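Local coordinates for stress-induced protein 1 (Caenorhabditis elegans, PDB 4YE0) that is a small heat shock protein, a chaperone of the alpha-crystallin family that probably binds unfolding proteins and whose activity responds to pH through conformational change, at residues Gly40-Lys45 with Ser51-Thr56; Thr72-Asn75 with Gln79-Ile82. All coordinates share one frame; numbering follows the deposited sequence.

How the contacts relate
Both contacts lie within the alpha-crystallin domain, and each closes a beta hairpin. Following the chain from the N terminus, contact 1 comes first: strand 35-45 turns back and 40-45 pairs with 51-56 on strand 49-60. The chain then runs on to strand 71-74, where contact 2 pairs 72-75 with 79-82 across a three-residue connection. The two loops follow one another without crossing or nesting. Contact 1 belongs to the three-stranded sheet and reaches the second subunit, whereas contact 2 forms one margin of the four-stranded sheet. Their centres are 19 Å apart and their nearest atoms about 6 Å, so they do not touch.

Contact 1 of 2, residues Gly40-Lys45 with Ser51-Thr56; sequences GHHEVK and SKRSFT. With SO4 (sulfate ion), chain C.
Sulfate O2 is gripped by three side chains: His-42 NE2 gives it a short, bent hydrogen bond (2.5 Å, 134°) whose exact length carries little weight, Ser-51 OG another of 2.6 Å, and Arg-53 NH1 a weak third at 3.0 Å. The three come from both strands of a beta hairpin in the alpha-crystallin domain, all on the face of the sheet that also carries Val-44 and Phe-55. Arg-53 NH1 makes its straighter hydrogen bond to sulfate O3, while its guanidinium lies flat on the His-42 imidazole with the planes 13° apart and NH2 3.2 Å from His-42 CD2. A bend at chi3 (-63°) turns the guanidinium across to this ring. Glu-26 holds His-42 ND1, and the carbonyl of Ala-21 takes Arg-53 NH2. Cutting His-42 back to an alanine would probably leave the guanidinium without its stacking surface, Glu-26 without its hydrogen-bond mate and sulfate O2 with one donor fewer. The sulfate probably came with the crystallisation solution, so the pocket need not be a natural anion site.

Beneath this cluster the backbones pair antiparallel, with two hydrogen bonds each at Gly-40/Phe-55, His-42/Arg-53 and Val-44/Ser-51. The other edge of 51-56 pairs with an antiparallel strand of the second subunit, continuing the sheet across the dimer interface. One face of the Phe-55 ring lies against the Gly-40 backbone, with CE1 3.8 Å from Gly-40 N.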
# COMPACT_ATOMS: atom_id res chain seq x y z
N GLY A 40 -1.12 -5.08 -7.19
CA GLY A 40 -2.35 -4.38 -6.82
C GLY A 40 -2.23 -2.92 -7.22
O GLY A 40 -1.20 -2.29 -6.97
N HIS A 41 -3.26 -2.38 -7.85
CA HIS A 41 -3.30 -0.96 -8.17
C HIS A 41 -4.68 -0.38 -7.89
O HIS A 41 -5.68 -0.80 -8.48
CB HIS A 41 -2.91 -0.69 -9.62
CG HIS A 41 -2.77 0.77 -9.94
ND1 HIS A 41 -3.19 1.31 -11.14
CD2 HIS A 41 -2.30 1.80 -9.21
CE1 HIS A 41 -2.95 2.61 -11.13
NE2 HIS A 41 -2.42 2.93 -9.97
N HIS A 42 -4.72 0.57 -6.96
CA HIS A 42 -5.94 1.31 -6.67
C HIS A 42 -5.69 2.79 -6.97
O HIS A 42 -4.68 3.35 -6.53
CB HIS A 42 -6.33 1.12 -5.21
CG HIS A 42 -7.35 2.10 -4.73
ND1 HIS A 42 -8.71 1.93 -4.94
CD2 HIS A 42 -7.22 3.27 -4.06
CE1 HIS A 42 -9.36 2.95 -4.42
NE2 HIS A 42 -8.48 3.78 -3.88
N GLU A 43 -6.60 3.40 -7.71
CA GLU A 43 -6.48 4.79 -8.13
C GLU A 43 -7.86 5.43 -8.15
O GLU A 43 -8.70 5.08 -8.98
CB GLU A 43 -5.84 4.85 -9.52
CG GLU A 43 -5.54 6.26 -10.02
CD GLU A 43 -4.68 6.26 -11.27
OE1 GLU A 43 -4.80 5.32 -12.08
OE2 GLU A 43 -3.88 7.21 -11.44
N VAL A 44 -8.09 6.36 -7.23
CA VAL A 44 -9.38 7.00 -7.05
C VAL A 44 -9.26 8.51 -7.23
O VAL A 44 -8.23 9.10 -6.90
CB VAL A 44 -9.99 6.65 -5.66
CG1 VAL A 44 -10.37 7.89 -4.85
CG2 VAL A 44 -11.18 5.72 -5.82
N LYS A 45 -10.31 9.13 -7.77
CA LYS A 45 -10.39 10.58 -7.87
C LYS A 45 -11.45 11.15 -6.94
O LYS A 45 -12.37 10.45 -6.50
CB LYS A 45 -10.67 11.01 -9.32
CG LYS A 45 -9.57 11.85 -9.98
CD LYS A 45 -8.18 11.24 -9.90
CE LYS A 45 -8.00 10.07 -10.85
NZ LYS A 45 -6.58 9.60 -10.84
N SER A 51 -6.45 9.75 -4.46
CA SER A 51 -5.77 8.70 -3.71
C SER A 51 -5.31 7.59 -4.66
O SER A 51 -6.01 7.23 -5.61
CB SER A 51 -6.69 8.11 -2.65
OG SER A 51 -6.08 7.00 -2.02
N LYS A 52 -4.13 7.05 -4.37
CA LYS A 52 -3.48 6.11 -5.26
C LYS A 52 -2.63 5.16 -4.41
O LYS A 52 -1.88 5.61 -3.55
CB LYS A 52 -2.64 6.89 -6.26
CG LYS A 52 -1.82 6.08 -7.25
CD LYS A 52 -0.95 7.03 -8.09
CE LYS A 52 0.19 6.32 -8.81
NZ LYS A 52 -0.14 5.99 -10.22
N ARG A 53 -2.80 3.86 -4.63
CA ARG A 53 -2.09 2.82 -3.89
C ARG A 53 -1.61 1.77 -4.86
O ARG A 53 -2.23 1.53 -5.89
CB ARG A 53 -3.01 2.11 -2.90
CG ARG A 53 -3.28 2.86 -1.61
CD ARG A 53 -3.92 1.93 -0.59
NE ARG A 53 -5.23 1.43 -1.01
CZ ARG A 53 -6.36 2.14 -0.98
NH1 ARG A 53 -6.35 3.40 -0.59
NH2 ARG A 53 -7.50 1.59 -1.37
N SER A 54 -0.51 1.11 -4.51
CA SER A 54 0.12 0.15 -5.39
C SER A 54 1.00 -0.79 -4.59
O SER A 54 1.55 -0.42 -3.56
CB SER A 54 0.99 0.87 -6.42
OG SER A 54 0.21 1.42 -7.46
N PHE A 55 1.13 -2.02 -5.09
CA PHE A 55 2.18 -2.91 -4.64
C PHE A 55 2.50 -3.93 -5.71
O PHE A 55 1.66 -4.24 -6.56
CB PHE A 55 1.83 -3.58 -3.30
CG PHE A 55 1.06 -4.86 -3.44
CD1 PHE A 55 -0.33 -4.86 -3.42
CD2 PHE A 55 1.72 -6.08 -3.57
CE1 PHE A 55 -1.05 -6.04 -3.54
CE2 PHE A 55 1.00 -7.26 -3.70
CZ PHE A 55 -0.38 -7.24 -3.68
N THR A 56 3.73 -4.42 -5.69
CA THR A 56 4.16 -5.49 -6.55
C THR A 56 5.01 -6.44 -5.71
O THR A 56 5.99 -6.02 -5.10
CB THR A 56 4.97 -4.96 -7.75
OG1 THR A 56 4.24 -3.92 -8.40
CG2 THR A 56 5.26 -6.08 -8.75
S SO4 C . -9.22 5.51 -0.98
O1 SO4 C . -10.39 4.75 -1.47
O2 SO4 C . -8.13 5.42 -1.97
O3 SO4 C . -8.76 4.94 0.31
O4 SO4 C . -9.59 6.93 -0.79

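Contact 2 of 2, residues Thr72-Asn75 with Gln79-Ile82; sequences TVIN and QMTI
Met-80 reaches past two side chains of the facing strand. Its CB lies 4.1 Å from Ile-74 CG1; CG comes closer to that same carbon, at 4.0 Å, and also passes near the Val-73 carbonyl. The sulfur then meets the methyl of Thr-72, SD to CG2 3.9 Å. CG lies anti to the backbone N (chi1 -172°) and SD continues outward (chi2 172°) until chi3 turns CE off that line. Leu-17 of its own sheet and Val-29 and Ile-38 of the opposing one touch the same side chain, which is buried between the two sheets. Ile-82 joins this face, its CG1 beside the hydroxyl oxygen of Thr-72, and packs on Leu-36 and Ile-38.

On the other face Val-73 and Thr-81 rise from the sheet next to one another; the modelled 3.2 Å between Val-73 CG2 and Thr-81 CG2 is shorter than a normal methyl contact, so its exact closeness is doubtful. Their backbones exchange two hydrogen bonds, Val-73 N to Thr-81 O and Thr-81 N to Val-73 O.

Toward the turn the ladder ends differently: Asn-75 N still bonds Gln-79 O, but the return bond from Gln-79 N goes to the side-chain OD1 of Asn-75, at 2.9 Å. The N-H points at OD1 well, though the donor sits above the amide plane, 41° out of it. On its other edge, strand 79-85 is joined to strand 12-18 by backbone hydrogen bonds of Met-80 with Leu-17 and of Ile-82 with Val-15. An antiparallel hairpin with one largely apolar face turned to an opposing sheet is the arrangement of the alpha-crystallin domain's immunoglobulin-like beta sandwich.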
# COMPACT_ATOMS: atom_id res chain seq x y z
N THR A 72 -5.16 -19.79 -7.07
CA THR A 72 -5.16 -18.50 -6.38
C THR A 72 -6.56 -18.23 -5.83
O THR A 72 -7.54 -18.28 -6.58
CB THR A 72 -4.77 -17.37 -7.36
OG1 THR A 72 -3.45 -17.62 -7.88
CG2 THR A 72 -4.78 -16.02 -6.68
N VAL A 73 -6.67 -17.95 -4.54
CA VAL A 73 -7.95 -17.55 -3.94
C VAL A 73 -7.77 -16.38 -2.98
O VAL A 73 -6.75 -16.26 -2.31
CB VAL A 73 -8.66 -18.71 -3.19
CG1 VAL A 73 -9.12 -19.80 -4.15
CG2 VAL A 73 -7.77 -19.30 -2.11
N ILE A 74 -8.79 -15.53 -2.92
CA ILE A 74 -8.88 -14.46 -1.94
C ILE A 74 -10.11 -14.76 -1.08
O ILE A 74 -11.20 -14.96 -1.62
CB ILE A 74 -9.07 -13.09 -2.60
CG1 ILE A 74 -7.93 -12.80 -3.58
CG2 ILE A 74 -9.15 -11.99 -1.55
CD1 ILE A 74 -8.13 -11.54 -4.39
N ASN A 75 -9.94 -14.78 0.24
CA ASN A 75 -11.06 -15.05 1.16
C ASN A 75 -11.82 -13.77 1.49
O ASN A 75 -11.52 -12.70 0.96
CB ASN A 75 -10.58 -15.79 2.42
CG ASN A 75 -9.68 -14.94 3.31
OD1 ASN A 75 -9.62 -13.72 3.18
ND2 ASN A 75 -8.98 -15.59 4.23
N GLN A 79 -7.41 -12.00 2.52
CA GLN A 79 -6.15 -12.73 2.48
C GLN A 79 -6.12 -13.56 1.22
O GLN A 79 -7.00 -14.38 0.99
CB GLN A 79 -6.01 -13.64 3.70
CG GLN A 79 -4.70 -14.42 3.73
CD GLN A 79 -4.66 -15.44 4.85
OE1 GLN A 79 -5.47 -16.37 4.89
NE2 GLN A 79 -3.71 -15.29 5.77
N MET A 80 -5.09 -13.35 0.40
CA MET A 80 -4.90 -14.16 -0.79
C MET A 80 -4.02 -15.35 -0.44
O MET A 80 -3.01 -15.20 0.25
CB MET A 80 -4.24 -13.36 -1.91
CG MET A 80 -4.18 -14.08 -3.24
SD MET A 80 -3.60 -13.01 -4.57
CE MET A 80 -1.91 -12.85 -4.05
N THR A 81 -4.40 -16.53 -0.90
CA THR A 81 -3.51 -17.67 -0.82
C THR A 81 -3.30 -18.27 -2.21
O THR A 81 -4.25 -18.45 -2.98
CB THR A 81 -3.95 -18.74 0.21
OG1 THR A 81 -3.06 -19.86 0.16
CG2 THR A 81 -5.35 -19.22 -0.04
N ILE A 82 -2.04 -18.53 -2.51
CA ILE A 82 -1.65 -19.15 -3.76
C ILE A 82 -1.00 -20.47 -3.38
O ILE A 82 -0.06 -20.48 -2.59
CB ILE A 82 -0.65 -18.28 -4.53
CG1 ILE A 82 -1.27 -16.92 -4.86
CG2 ILE A 82 -0.20 -18.99 -5.80
CD1 ILE A 82 -0.29 -15.89 -5.38